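Local coordinates for arginine 3rd transport system periplasmic binding protein (PDB 3KZG) that probably binds arginine in the periplasm and delivers it to a membrane ABC transporter, at residues A[2-7]-A[42-47]; A[7-12]-A[47-52]; A[14-19]-A[156-161]; A[35-40]-A[210-215]; A[64-69]-A[193-198]. All blocks are in the same frame, centred on the assembly; numbering follows the deposited sequence.

Contact 1 (A[2-7]-A[42-47]); sequences SLNLTI and HATCTF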
# COMPACT_ATOMS: atom_id res chain seq x y z
N SER A 2 -22.21 3.00 33.00
CA SER A 2 -22.97 3.95 32.14
C SER A 2 -22.48 3.86 30.69
O SER A 2 -22.69 4.77 29.89
CB SER A 2 -22.79 5.39 32.64
OG SER A 2 -23.17 5.50 34.00
N LEU A 3 -21.82 2.75 30.37
CA LEU A 3 -21.29 2.53 29.03
C LEU A 3 -20.85 1.08 28.86
O LEU A 3 -19.68 0.79 28.62
CB LEU A 3 -20.12 3.48 28.77
CG LEU A 3 -19.25 3.88 29.96
CD1 LEU A 3 -18.61 2.65 30.59
CD2 LEU A 3 -18.18 4.86 29.50
N ASN A 4 -21.82 0.17 28.98
CA ASN A 4 -21.56 -1.26 28.85
C ASN A 4 -22.65 -1.85 27.98
O ASN A 4 -23.84 -1.66 28.24
CB ASN A 4 -21.57 -1.92 30.24
CG ASN A 4 -21.06 -3.35 30.22
OD1 ASN A 4 -20.91 -3.97 31.27
ND2 ASN A 4 -20.80 -3.88 29.03
N LEU A 5 -22.24 -2.57 26.94
CA LEU A 5 -23.19 -3.17 26.01
C LEU A 5 -23.27 -4.69 26.16
O LEU A 5 -22.30 -5.34 26.55
CB LEU A 5 -22.81 -2.83 24.57
CG LEU A 5 -22.77 -1.34 24.19
CD1 LEU A 5 -22.22 -1.19 22.77
CD2 LEU A 5 -24.17 -0.76 24.28
N THR A 6 -24.44 -5.23 25.85
CA THR A 6 -24.69 -6.66 25.91
C THR A 6 -25.00 -7.11 24.48
O THR A 6 -26.03 -6.74 23.92
CB THR A 6 -25.89 -6.98 26.84
OG1 THR A 6 -25.56 -6.61 28.18
CG2 THR A 6 -26.24 -8.46 26.78
N ILE A 7 -24.10 -7.89 23.90
CA ILE A 7 -24.29 -8.35 22.53
C ILE A 7 -24.66 -9.83 22.44
O ILE A 7 -23.99 -10.68 23.02
CB ILE A 7 -23.02 -8.13 21.67
CG1 ILE A 7 -22.60 -6.66 21.71
CG2 ILE A 7 -23.30 -8.54 20.23
CD1 ILE A 7 -21.89 -6.27 22.98
N HIS A 42 -15.93 3.21 23.49
CA HIS A 42 -15.56 3.48 24.88
C HIS A 42 -16.51 2.75 25.82
O HIS A 42 -16.79 3.21 26.93
CB HIS A 42 -15.61 4.99 25.17
CG HIS A 42 -14.68 5.80 24.32
ND1 HIS A 42 -14.79 7.17 24.20
CD2 HIS A 42 -13.64 5.43 23.54
CE1 HIS A 42 -13.84 7.61 23.39
NE2 HIS A 42 -13.13 6.58 22.98
N ALA A 43 -17.01 1.60 25.37
CA ALA A 43 -17.93 0.80 26.17
C ALA A 43 -17.42 -0.63 26.34
O ALA A 43 -16.89 -1.22 25.40
CB ALA A 43 -19.31 0.79 25.52
N THR A 44 -17.59 -1.18 27.53
CA THR A 44 -17.17 -2.54 27.80
C THR A 44 -18.11 -3.46 27.03
O THR A 44 -19.28 -3.12 26.79
CB THR A 44 -17.23 -2.87 29.30
OG1 THR A 44 -18.52 -2.54 29.83
CG2 THR A 44 -16.16 -2.08 30.05
N CYS A 45 -17.61 -4.63 26.63
CA CYS A 45 -18.38 -5.58 25.85
C CYS A 45 -18.64 -6.91 26.55
O CYS A 45 -17.72 -7.56 27.04
CB CYS A 45 -17.65 -5.84 24.53
SG CYS A 45 -18.41 -7.06 23.44
N THR A 46 -19.90 -7.32 26.59
CA THR A 46 -20.28 -8.60 27.19
C THR A 46 -21.18 -9.33 26.20
O THR A 46 -22.15 -8.77 25.70
CB THR A 46 -21.01 -8.40 28.53
OG1 THR A 46 -22.16 -7.57 28.34
CG2 THR A 46 -20.09 -7.74 29.55
N PHE A 47 -20.83 -10.58 25.90
CA PHE A 47 -21.57 -11.40 24.94
C PHE A 47 -22.58 -12.35 25.56
O PHE A 47 -22.40 -12.83 26.67
CB PHE A 47 -20.59 -12.23 24.11
CG PHE A 47 -19.71 -11.41 23.20
CD1 PHE A 47 -20.19 -10.92 22.00
CD2 PHE A 47 -18.40 -11.14 23.56
CE1 PHE A 47 -19.38 -10.17 21.16
CE2 PHE A 47 -17.58 -10.39 22.73
CZ PHE A 47 -18.07 -9.91 21.53
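Leu5 and Ile7 send their backbone N-H groups to the carbonyls of Thr44 and Thr46, building a parallel ladder in which the axes of segments 4-7 and 44-47 approach to 4.7 Å. Leu5 N lies 3.0 Å from Thr44 O and Ile7 N 2.8 Å from Thr46 O; in return Thr44 N and Thr46 N donate to Leu3 O and Leu5 O. Leu5 O has a second donor, Thr46 OG1 at 2.9 Å and tilted 29° from the carbonyl plane, so one residue grips this oxygen twice. That hydroxyl stands between its own backbone N and carbonyl carbon (chi1 57°). Ile7 occupies the other face. Its CB rests 4.0 Å from Phe47 CD1; CG1 is anti to the carbonyl carbon, and a chi2 of 77° brings CD1 across to the partner strand, 3.6 Å from Cys45 SG and 3.7 Å from Thr46 O. Cys45 SG in turn lies over one face of the Phe47 ring, 3.4 Å above its plane and offset toward the rim. Helix 29-40, lying between the two parallel strands in sequence in a beta-alpha-beta arrangement, packs on this apolar face through Met34 against Ile7 and Cys38 against Cys45, while Thr6 hydrogen-bonds to Asp65 beside strand 66-67.

Contact 2 (A[7-12]-A[47-52]); sequences IGTSKF and FEAYIF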
# COMPACT_ATOMS: atom_id res chain seq x y z
N ILE A 7 -24.10 -7.89 23.90
CA ILE A 7 -24.29 -8.35 22.53
C ILE A 7 -24.66 -9.83 22.44
O ILE A 7 -23.99 -10.68 23.02
CB ILE A 7 -23.02 -8.13 21.67
CG1 ILE A 7 -22.60 -6.66 21.71
CG2 ILE A 7 -23.30 -8.54 20.23
CD1 ILE A 7 -21.89 -6.27 22.98
N GLY A 8 -25.72 -10.11 21.71
CA GLY A 8 -26.13 -11.49 21.53
C GLY A 8 -25.46 -12.04 20.28
O GLY A 8 -25.36 -11.34 19.27
N THR A 9 -24.99 -13.28 20.36
CA THR A 9 -24.34 -13.94 19.23
C THR A 9 -24.75 -15.41 19.29
O THR A 9 -25.16 -15.89 20.34
CB THR A 9 -22.80 -13.83 19.32
OG1 THR A 9 -22.21 -14.37 18.13
CG2 THR A 9 -22.28 -14.58 20.54
N SER A 10 -24.66 -16.13 18.17
CA SER A 10 -25.07 -17.53 18.17
C SER A 10 -24.09 -18.39 18.96
O SER A 10 -23.01 -17.93 19.34
CB SER A 10 -25.20 -18.07 16.75
OG SER A 10 -23.94 -18.15 16.12
N LYS A 11 -24.47 -19.64 19.19
CA LYS A 11 -23.64 -20.56 19.96
C LYS A 11 -22.60 -21.34 19.17
O LYS A 11 -21.56 -21.70 19.71
CB LYS A 11 -24.53 -21.56 20.71
CG LYS A 11 -25.14 -20.99 21.99
CD LYS A 11 -26.07 -21.98 22.66
CE LYS A 11 -26.47 -21.50 24.05
NZ LYS A 11 -27.52 -22.36 24.66
N PHE A 12 -22.85 -21.60 17.89
CA PHE A 12 -21.88 -22.37 17.13
C PHE A 12 -21.99 -22.18 15.62
O PHE A 12 -22.94 -22.63 14.98
CB PHE A 12 -22.03 -23.86 17.48
CG PHE A 12 -20.91 -24.72 16.95
CD1 PHE A 12 -19.61 -24.57 17.42
CD2 PHE A 12 -21.16 -25.68 15.97
CE1 PHE A 12 -18.57 -25.36 16.93
CE2 PHE A 12 -20.13 -26.48 15.47
CZ PHE A 12 -18.83 -26.32 15.95
N PHE A 47 -20.83 -10.58 25.90
CA PHE A 47 -21.57 -11.40 24.94
C PHE A 47 -22.58 -12.35 25.56
O PHE A 47 -22.40 -12.83 26.67
CB PHE A 47 -20.59 -12.23 24.11
CG PHE A 47 -19.71 -11.41 23.20
CD1 PHE A 47 -20.19 -10.92 22.00
CD2 PHE A 47 -18.40 -11.14 23.56
CE1 PHE A 47 -19.38 -10.17 21.16
CE2 PHE A 47 -17.58 -10.39 22.73
CZ PHE A 47 -18.07 -9.91 21.53
N GLU A 48 -23.64 -12.63 24.82
CA GLU A 48 -24.66 -13.54 25.29
C GLU A 48 -25.03 -14.45 24.13
O GLU A 48 -25.62 -14.01 23.14
CB GLU A 48 -25.88 -12.77 25.79
CG GLU A 48 -26.87 -13.62 26.56
CD GLU A 48 -27.38 -12.92 27.80
OE1 GLU A 48 -28.09 -11.90 27.66
OE2 GLU A 48 -27.07 -13.40 28.91
N ALA A 49 -24.67 -15.73 24.25
CA ALA A 49 -24.92 -16.72 23.21
C ALA A 49 -26.30 -17.36 23.27
O ALA A 49 -26.73 -17.84 24.32
CB ALA A 49 -23.84 -17.79 23.25
N TYR A 50 -26.97 -17.39 22.12
CA TYR A 50 -28.29 -17.98 22.00
C TYR A 50 -28.23 -18.90 20.80
O TYR A 50 -27.29 -18.83 20.02
CB TYR A 50 -29.34 -16.92 21.68
CG TYR A 50 -29.54 -15.87 22.74
CD1 TYR A 50 -30.61 -15.95 23.64
CD2 TYR A 50 -28.68 -14.78 22.84
CE1 TYR A 50 -30.81 -14.98 24.60
CE2 TYR A 50 -28.88 -13.80 23.81
CZ TYR A 50 -29.95 -13.91 24.68
OH TYR A 50 -30.15 -12.94 25.64
N ILE A 51 -29.22 -19.77 20.66
CA ILE A 51 -29.28 -20.62 19.50
C ILE A 51 -29.68 -19.61 18.43
O ILE A 51 -30.59 -18.80 18.65
CB ILE A 51 -30.36 -21.70 19.65
CG1 ILE A 51 -29.95 -22.70 20.73
CG2 ILE A 51 -30.58 -22.42 18.33
CD1 ILE A 51 -30.95 -23.81 20.94
N PHE A 52 -29.01 -19.63 17.29
CA PHE A 52 -29.27 -18.68 16.20
C PHE A 52 -30.70 -18.14 16.09
O PHE A 52 -30.92 -16.92 16.16
CB PHE A 52 -28.86 -19.29 14.85
CG PHE A 52 -28.92 -18.31 13.71
CD1 PHE A 52 -27.95 -17.31 13.58
CD2 PHE A 52 -29.97 -18.35 12.79
CE1 PHE A 52 -28.03 -16.37 12.55
CE2 PHE A 52 -30.06 -17.40 11.77
CZ PHE A 52 -29.08 -16.41 11.65
O HOH W 1 -26.41 -21.51 17.20
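Lys11 lies over Ala49, its CG 3.7 Å from Ala49 CB. The chain leaves the backbone with CG anti to the carbonyl carbon (chi1 -79°) and then stays extended, which carries CE alongside the partner strand to 3.7 Å from Ala49 O. Ser10 points away from the partner strand, although its CB still meets the edge of the Phe52 ring at CD1, 4.3 Å off; its OG, set between the backbone N and carbonyl carbon (chi1 69°), hydrogen-bonds to Glu17. Tyr50 also offers an edge, with CE2 4.3 Å from Gly8 CA. Along the backbones the parallel ladder continues: Glu48 N to Ile7 O at 2.7 Å, Tyr50 N to Thr9 O at 2.9 Å, and Thr9 N to Glu48 O at 2.9 Å, this last donor standing 40° out of the carbonyl plane. Thr9 OG1 hydrogen-bonds to Ile68 O. Strand 4-13 is flanked by strand 44-50, by strand 66-67 through Gly8, and by strand 17-18, where Lys11 bonds to Trp19 just past its end, while Phe52 reaches Arg116 on strand 112-116.

Contact 3 (A[14-19]-A[156-161]); sequences PPFEVW and LMDYEA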
# COMPACT_ATOMS: atom_id res chain seq x y z
N PRO A 14 -18.56 -21.50 13.56
CA PRO A 14 -17.20 -21.07 13.23
C PRO A 14 -17.16 -20.77 11.73
O PRO A 14 -17.90 -21.38 10.95
CB PRO A 14 -16.35 -22.28 13.62
CG PRO A 14 -17.30 -23.44 13.45
CD PRO A 14 -18.57 -22.89 14.04
N PRO A 15 -16.28 -19.86 11.30
CA PRO A 15 -15.33 -19.09 12.11
C PRO A 15 -15.87 -17.78 12.67
O PRO A 15 -15.09 -16.96 13.15
CB PRO A 15 -14.19 -18.84 11.13
CG PRO A 15 -14.94 -18.56 9.88
CD PRO A 15 -16.01 -19.64 9.86
N PHE A 16 -17.18 -17.57 12.62
CA PHE A 16 -17.79 -16.33 13.12
C PHE A 16 -17.83 -16.28 14.66
O PHE A 16 -17.43 -15.29 15.27
CB PHE A 16 -19.19 -16.16 12.52
CG PHE A 16 -19.17 -16.01 11.03
CD1 PHE A 16 -18.86 -14.78 10.46
CD2 PHE A 16 -19.41 -17.10 10.20
CE1 PHE A 16 -18.78 -14.64 9.07
CE2 PHE A 16 -19.33 -16.97 8.81
CZ PHE A 16 -19.02 -15.73 8.24
N GLU A 17 -18.33 -17.34 15.27
CA GLU A 17 -18.35 -17.43 16.73
C GLU A 17 -18.62 -18.85 17.19
O GLU A 17 -19.28 -19.63 16.51
CB GLU A 17 -19.38 -16.49 17.36
CG GLU A 17 -20.83 -16.80 17.03
CD GLU A 17 -21.33 -15.97 15.87
OE1 GLU A 17 -20.63 -15.01 15.50
OE2 GLU A 17 -22.42 -16.27 15.35
N VAL A 18 -18.09 -19.17 18.36
CA VAL A 18 -18.26 -20.47 18.97
C VAL A 18 -18.32 -20.26 20.48
O VAL A 18 -17.44 -19.62 21.06
CB VAL A 18 -17.08 -21.39 18.65
CG1 VAL A 18 -17.08 -21.79 17.19
CG2 VAL A 18 -15.84 -20.65 18.97
N TRP A 19 -19.36 -20.79 21.09
CA TRP A 19 -19.56 -20.68 22.53
C TRP A 19 -19.09 -21.99 23.18
O TRP A 19 -19.51 -23.07 22.78
CB TRP A 19 -21.05 -20.46 22.80
CG TRP A 19 -21.44 -20.48 24.23
CD1 TRP A 19 -21.15 -19.55 25.18
CD2 TRP A 19 -22.24 -21.48 24.88
NE1 TRP A 19 -21.72 -19.90 26.38
CE2 TRP A 19 -22.39 -21.08 26.22
CE3 TRP A 19 -22.83 -22.68 24.45
CZ2 TRP A 19 -23.13 -21.84 27.15
CZ3 TRP A 19 -23.57 -23.42 25.37
CH2 TRP A 19 -23.71 -23.00 26.70
N LEU A 156 -26.72 -26.04 2.73
CA LEU A 156 -26.44 -24.70 2.21
C LEU A 156 -26.22 -23.86 3.46
O LEU A 156 -27.13 -23.70 4.28
CB LEU A 156 -27.63 -24.17 1.40
CG LEU A 156 -27.47 -22.75 0.82
CD1 LEU A 156 -26.21 -22.69 -0.04
CD2 LEU A 156 -28.69 -22.39 -0.01
N MSE A 157 -25.00 -23.34 3.62
CA MSE A 157 -24.62 -22.53 4.77
C MSE A 157 -23.74 -21.36 4.33
O MSE A 157 -23.50 -21.17 3.14
CB MSE A 157 -23.88 -23.40 5.79
CG MSE A 157 -22.57 -24.02 5.29
SE MSE A 157 -21.72 -25.24 6.56
CE MSE A 157 -23.01 -26.71 6.51
N ASP A 158 -23.26 -20.58 5.30
CA ASP A 158 -22.39 -19.45 5.00
C ASP A 158 -21.13 -19.96 4.29
O ASP A 158 -20.60 -21.03 4.63
CB ASP A 158 -21.97 -18.73 6.29
CG ASP A 158 -23.16 -18.26 7.13
OD1 ASP A 158 -24.02 -17.52 6.60
OD2 ASP A 158 -23.24 -18.63 8.32
N TYR A 159 -20.67 -19.21 3.30
CA TYR A 159 -19.48 -19.57 2.54
C TYR A 159 -18.24 -19.78 3.42
O TYR A 159 -17.56 -20.80 3.30
CB TYR A 159 -19.18 -18.50 1.48
CG TYR A 159 -17.86 -18.70 0.77
CD1 TYR A 159 -17.66 -19.80 -0.06
CD2 TYR A 159 -16.81 -17.81 0.96
CE1 TYR A 159 -16.43 -20.02 -0.68
CE2 TYR A 159 -15.57 -18.01 0.34
CZ TYR A 159 -15.40 -19.12 -0.48
OH TYR A 159 -14.18 -19.35 -1.08
N GLU A 160 -17.93 -18.83 4.30
CA GLU A 160 -16.76 -18.96 5.17
C GLU A 160 -16.93 -20.10 6.18
O GLU A 160 -15.93 -20.65 6.66
CB GLU A 160 -16.46 -17.66 5.93
CG GLU A 160 -15.97 -16.49 5.09
CD GLU A 160 -14.76 -16.82 4.24
OE1 GLU A 160 -13.99 -17.73 4.60
OE2 GLU A 160 -14.57 -16.15 3.20
N ALA A 161 -18.17 -20.44 6.50
CA ALA A 161 -18.44 -21.53 7.43
C ALA A 161 -18.17 -22.85 6.70
O ALA A 161 -17.64 -23.79 7.28
CB ALA A 161 -19.89 -21.49 7.92
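Phe16 presents its ring obliquely to Asp158 and Glu160, touching with CE2 and CZ: CE2 is 4.1 Å from Asp158 CB, and CZ is 4.0 Å from Glu160 CB, so the methylenes do the touching. The ring plane is turned 71° from the carboxylate of Asp158 and 67° from that of Glu160. Tyr193 meets the same ring in an edge-to-face stack. Pro15, which follows a cis peptide bond, brings CD to 3.4 Å from Glu160 O, and Pro14 O receives a CA-H contact from Ala161 CA at 3.6 Å. Asp158 precedes helix 159-166 at the N-cap position but makes no capping bond with its side chain; its oxygens bond instead to Tyr121 and Asn13. The contact joins the loop between strands 4-13 and 17-18 to the end of strand 154-158 and the start of helix 159-166, probably linking the two lobes of the binding protein. Within the two segments van der Waals and CH...O contacts do the work, and the Asp158-Asn13 bond beside them adds a polar link.

Contact 4 (A[35-40]-A[210-215]); sequences QEICRR and KILLEM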
# COMPACT_ATOMS: atom_id res chain seq x y z
N GLN A 35 -15.88 -6.77 19.61
CA GLN A 35 -15.01 -6.39 20.72
C GLN A 35 -14.30 -5.07 20.41
O GLN A 35 -14.29 -4.15 21.22
CB GLN A 35 -13.97 -7.49 20.97
CG GLN A 35 -13.07 -7.26 22.17
CD GLN A 35 -13.82 -7.35 23.49
OE1 GLN A 35 -14.54 -6.42 23.87
NE2 GLN A 35 -13.67 -8.47 24.19
N GLU A 36 -13.72 -4.99 19.22
CA GLU A 36 -13.00 -3.79 18.79
C GLU A 36 -13.92 -2.57 18.64
O GLU A 36 -13.56 -1.46 19.02
CB GLU A 36 -12.28 -4.08 17.47
CG GLU A 36 -11.52 -2.92 16.88
CD GLU A 36 -10.48 -2.34 17.82
OE1 GLU A 36 -9.99 -3.09 18.69
OE2 GLU A 36 -10.15 -1.14 17.68
N ILE A 37 -15.12 -2.79 18.10
CA ILE A 37 -16.08 -1.70 17.93
C ILE A 37 -16.47 -1.10 19.29
O ILE A 37 -16.62 0.12 19.42
CB ILE A 37 -17.36 -2.19 17.20
CG1 ILE A 37 -17.02 -2.53 15.75
CG2 ILE A 37 -18.44 -1.12 17.26
CD1 ILE A 37 -18.18 -3.10 14.96
N CYS A 38 -16.62 -1.95 20.29
CA CYS A 38 -16.99 -1.49 21.63
C CYS A 38 -15.91 -0.64 22.28
O CYS A 38 -16.23 0.35 22.95
CB CYS A 38 -17.33 -2.68 22.53
SG CYS A 38 -18.91 -3.45 22.16
N ARG A 39 -14.64 -0.98 22.11
CA ARG A 39 -13.59 -0.18 22.72
C ARG A 39 -13.54 1.20 22.08
O ARG A 39 -13.23 2.20 22.75
CB ARG A 39 -12.22 -0.85 22.61
CG ARG A 39 -11.67 -1.02 21.21
CD ARG A 39 -10.28 -1.65 21.24
NE ARG A 39 -9.25 -0.70 21.68
CZ ARG A 39 -8.77 0.28 20.92
NH1 ARG A 39 -9.21 0.44 19.68
NH2 ARG A 39 -7.85 1.10 21.40
N ARG A 40 -13.86 1.26 20.80
CA ARG A 40 -13.88 2.53 20.07
C ARG A 40 -15.09 3.33 20.52
O ARG A 40 -15.10 4.55 20.45
CB ARG A 40 -13.91 2.27 18.56
CG ARG A 40 -12.58 1.77 18.03
CD ARG A 40 -12.64 1.33 16.58
NE ARG A 40 -11.35 0.79 16.16
CZ ARG A 40 -10.45 1.46 15.45
NH1 ARG A 40 -10.68 2.71 15.06
NH2 ARG A 40 -9.30 0.87 15.14
N LYS A 210 -19.90 4.96 11.88
CA LYS A 210 -18.73 5.81 11.82
C LYS A 210 -17.50 5.01 12.23
O LYS A 210 -16.46 5.10 11.58
CB LYS A 210 -18.89 7.04 12.72
CG LYS A 210 -19.94 8.02 12.22
CD LYS A 210 -19.77 9.43 12.79
CE LYS A 210 -20.08 9.50 14.28
NZ LYS A 210 -20.14 10.91 14.76
N ILE A 211 -17.63 4.22 13.30
CA ILE A 211 -16.53 3.40 13.79
C ILE A 211 -16.06 2.41 12.72
O ILE A 211 -14.86 2.20 12.54
CB ILE A 211 -16.94 2.58 15.05
CG1 ILE A 211 -17.20 3.51 16.24
CG2 ILE A 211 -15.83 1.59 15.43
CD1 ILE A 211 -16.01 4.37 16.61
N LEU A 212 -17.02 1.79 12.03
CA LEU A 212 -16.70 0.83 10.97
C LEU A 212 -15.93 1.51 9.84
O LEU A 212 -15.02 0.92 9.27
CB LEU A 212 -17.99 0.20 10.42
CG LEU A 212 -18.69 -0.86 11.28
CD1 LEU A 212 -20.03 -1.23 10.65
CD2 LEU A 212 -17.79 -2.10 11.40
N LEU A 213 -16.32 2.74 9.52
CA LEU A 213 -15.64 3.49 8.47
C LEU A 213 -14.21 3.84 8.91
O LEU A 213 -13.28 3.73 8.11
CB LEU A 213 -16.43 4.76 8.14
CG LEU A 213 -17.77 4.50 7.42
CD1 LEU A 213 -18.56 5.79 7.27
CD2 LEU A 213 -17.49 3.88 6.05
N GLU A 214 -14.04 4.23 10.17
CA GLU A 214 -12.72 4.59 10.67
C GLU A 214 -11.81 3.36 10.77
O GLU A 214 -10.59 3.48 10.67
CB GLU A 214 -12.86 5.27 12.04
CG GLU A 214 -13.91 6.37 12.01
CD GLU A 214 -14.18 6.99 13.36
OE1 GLU A 214 -14.29 6.25 14.36
OE2 GLU A 214 -14.30 8.23 13.42
N MSE A 215 -12.39 2.19 10.97
CA MSE A 215 -11.60 0.96 11.04
C MSE A 215 -11.15 0.55 9.64
O MSE A 215 -10.08 -0.03 9.46
CB MSE A 215 -12.41 -0.19 11.66
CG MSE A 215 -12.52 -0.15 13.17
SE MSE A 215 -13.61 -1.57 13.79
CE MSE A 215 -12.33 -3.02 13.54
O HOH W 2 -12.83 4.54 15.76
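Ile37 and Arg40 meet Ile211 and Met215 where two helices, 29-40 and 202-217, pack across one another: the axes of the segments run 108° apart and approach to 10.2 Å. The inner part is apolar. Ile37 touches with three atoms on two branches: CG2 on Ile211 CG2, CD1 at 3.7 Å from Leu212 CD2, and CG1 at 4.0 Å from Met215 SE, the residue being selenomethionine. Arg40 covers the outer side. Extended from CG to NE, it lays CD 3.4 Å from Ile211 CG2 and CB 3.6 Å from Ile211 CD1. Met215 CG sits over one face of the guanidinium, 3.3 Å above its plane and offset toward the rim, while chi3 of 75° brings CE back to 3.4 Å from Glu36 CG. Within the first helix, Glu36 OE2 accepts from Arg40 NE at 2.7 Å, on the anti lone pair, and from Arg39 NH1 on the syn side. A water at the guanidinium edge accepts from Arg40 NH1 and donates to Glu214 OE1, and Asp218 forms a salt bridge with NH1. Arg40 thus has a carbon over one guanidinium face and Glu36 and a water at its edge; two guanidinium donors on Glu36 OE2 would be expected to favour the ionised form of Glu36.

Contact 5 (A[64-69]-A[193-198]); sequences VDLVIA and YSIMAN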
# COMPACT_ATOMS: atom_id res chain seq x y z
N VAL A 64 -30.72 -8.09 24.90
CA VAL A 64 -29.40 -7.67 24.45
C VAL A 64 -29.54 -6.35 23.69
O VAL A 64 -30.60 -6.05 23.14
CB VAL A 64 -28.77 -8.70 23.51
CG1 VAL A 64 -28.59 -10.02 24.25
CG2 VAL A 64 -29.64 -8.89 22.28
N ASP A 65 -28.47 -5.57 23.66
CA ASP A 65 -28.50 -4.28 22.98
C ASP A 65 -28.30 -4.41 21.47
O ASP A 65 -28.91 -3.68 20.69
CB ASP A 65 -27.41 -3.38 23.55
CG ASP A 65 -27.60 -3.11 25.01
OD1 ASP A 65 -28.70 -2.64 25.37
OD2 ASP A 65 -26.67 -3.38 25.80
N LEU A 66 -27.46 -5.35 21.08
CA LEU A 66 -27.15 -5.58 19.68
C LEU A 66 -26.98 -7.07 19.40
O LEU A 66 -26.88 -7.87 20.32
CB LEU A 66 -25.85 -4.85 19.31
CG LEU A 66 -25.82 -3.34 19.50
CD1 LEU A 66 -24.39 -2.84 19.42
CD2 LEU A 66 -26.70 -2.68 18.45
N VAL A 67 -26.96 -7.42 18.12
CA VAL A 67 -26.76 -8.80 17.70
C VAL A 67 -25.78 -8.84 16.54
O VAL A 67 -25.87 -8.04 15.60
CB VAL A 67 -28.08 -9.46 17.26
CG1 VAL A 67 -27.78 -10.75 16.50
CG2 VAL A 67 -28.94 -9.77 18.47
N ILE A 68 -24.83 -9.77 16.62
CA ILE A 68 -23.84 -9.99 15.58
C ILE A 68 -23.61 -11.49 15.51
O ILE A 68 -23.07 -12.10 16.43
CB ILE A 68 -22.51 -9.25 15.87
CG1 ILE A 68 -21.53 -9.48 14.71
CG2 ILE A 68 -21.91 -9.72 17.20
CD1 ILE A 68 -20.27 -8.65 14.80
N ALA A 69 -24.08 -12.09 14.42
CA ALA A 69 -23.95 -13.52 14.21
C ALA A 69 -24.16 -13.75 12.73
O ALA A 69 -25.23 -14.23 12.32
CB ALA A 69 -25.00 -14.26 15.02
N TYR A 193 -23.17 -9.18 5.78
CA TYR A 193 -23.32 -9.50 7.19
C TYR A 193 -23.25 -8.18 7.93
O TYR A 193 -22.39 -7.34 7.64
CB TYR A 193 -22.21 -10.45 7.68
CG TYR A 193 -22.20 -11.81 7.01
CD1 TYR A 193 -23.35 -12.60 6.98
CD2 TYR A 193 -21.05 -12.29 6.39
CE1 TYR A 193 -23.35 -13.85 6.35
CE2 TYR A 193 -21.03 -13.54 5.76
CZ TYR A 193 -22.19 -14.31 5.74
OH TYR A 193 -22.20 -15.53 5.10
N SER A 194 -24.14 -7.99 8.89
CA SER A 194 -24.19 -6.73 9.62
C SER A 194 -24.63 -6.87 11.07
O SER A 194 -25.13 -7.91 11.49
CB SER A 194 -25.13 -5.77 8.88
OG SER A 194 -25.58 -4.74 9.74
N ILE A 195 -24.43 -5.80 11.83
CA ILE A 195 -24.82 -5.75 13.23
C ILE A 195 -26.29 -5.31 13.24
O ILE A 195 -26.64 -4.28 12.66
CB ILE A 195 -23.92 -4.76 13.99
CG1 ILE A 195 -22.47 -5.27 13.95
CG2 ILE A 195 -24.38 -4.60 15.44
CD1 ILE A 195 -21.48 -4.34 14.60
N MSE A 196 -27.14 -6.10 13.88
CA MSE A 196 -28.57 -5.85 13.93
C MSE A 196 -29.05 -5.22 15.23
O MSE A 196 -28.49 -5.46 16.30
CB MSE A 196 -29.30 -7.16 13.67
CG MSE A 196 -30.76 -7.06 13.30
SE MSE A 196 -31.39 -8.82 12.83
CE MSE A 196 -31.35 -9.61 14.62
N ALA A 197 -30.09 -4.40 15.13
CA ALA A 197 -30.63 -3.74 16.31
C ALA A 197 -32.09 -3.40 16.11
O ALA A 197 -32.63 -3.57 15.01
CB ALA A 197 -29.83 -2.48 16.61
N ASN A 198 -32.75 -2.96 17.18
CA ASN A 198 -34.15 -2.58 17.09
C ASN A 198 -34.21 -1.20 16.43
O ASN A 198 -33.29 -0.40 16.57
CB ASN A 198 -34.78 -2.54 18.49
CG ASN A 198 -34.92 -3.93 19.10
OD1 ASN A 198 -34.37 -4.22 20.17
ND2 ASN A 198 -35.64 -4.81 18.42
O HOH W 3 -23.83 -10.46 12.02
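Val67 and Met196 form a single antiparallel hydrogen-bonded bridge, with Met196 N to Val67 O at 2.9 Å and Val67 N to Met196 O at 3.1 Å. The end-to-end directions of the touching parts differ by 161°. Around the two bonds the side chains pair off. Those of Val67 and Met196 run side by side, pointing the same way, and the bend at chi3 (70°) of this selenomethionine sets CE 4.2 Å from Val67 CG1. Leu66 brings CD2 to 3.6 Å from Ala197 CB and its CB to 4.1 Å from Ile195 CG2. Ile195 also meets Ile68, whose CD1, extended by a chi2 of 172°, crosses to 4.1 Å from Ile195 CG1. Outside this shell, helix 202-217 closes over Leu66 and Ala197 through Leu204, Ile208 and Ile205, Met34 of helix 29-40 packs on Ile68 and Ile195, and Phe56 and Leu59 of helix 55-60 receive Met196. Strand 66-67 continues the sheet of strand 4-13 by backbone bonds between Gly8 and both Leu66 and Ile68; 193-198, following strand 180-188 of the five-stranded sheet, comes back beside strand 66-67. Where direct pairing ends, a water accepts from Ala69 N and donates to Ser194 O, 2.9 Å from each.

Contacts 1 and 2 are consecutive halves of one parallel pairing, strand 4-13 with strand 44-50, sharing Ile7 and Phe47; the first is a surface contact centred about 22 Å from the chain centre, the second partly buried at about 11 Å. Contact 5 is buried and borders the same strand, but its antiparallel bridge is short, with mostly apolar side chains around it. Contact 3, buried about 5 Å from the centre, is the one that reaches the five-stranded sheet, and it lacks hydrogen bonds between its segments. Contact 4 lacks direct ones too, though a water bridges its segments, yet lies farther out and combines carbon packing with charged edges; Ile37 touches Ile195, tying it to contact 5.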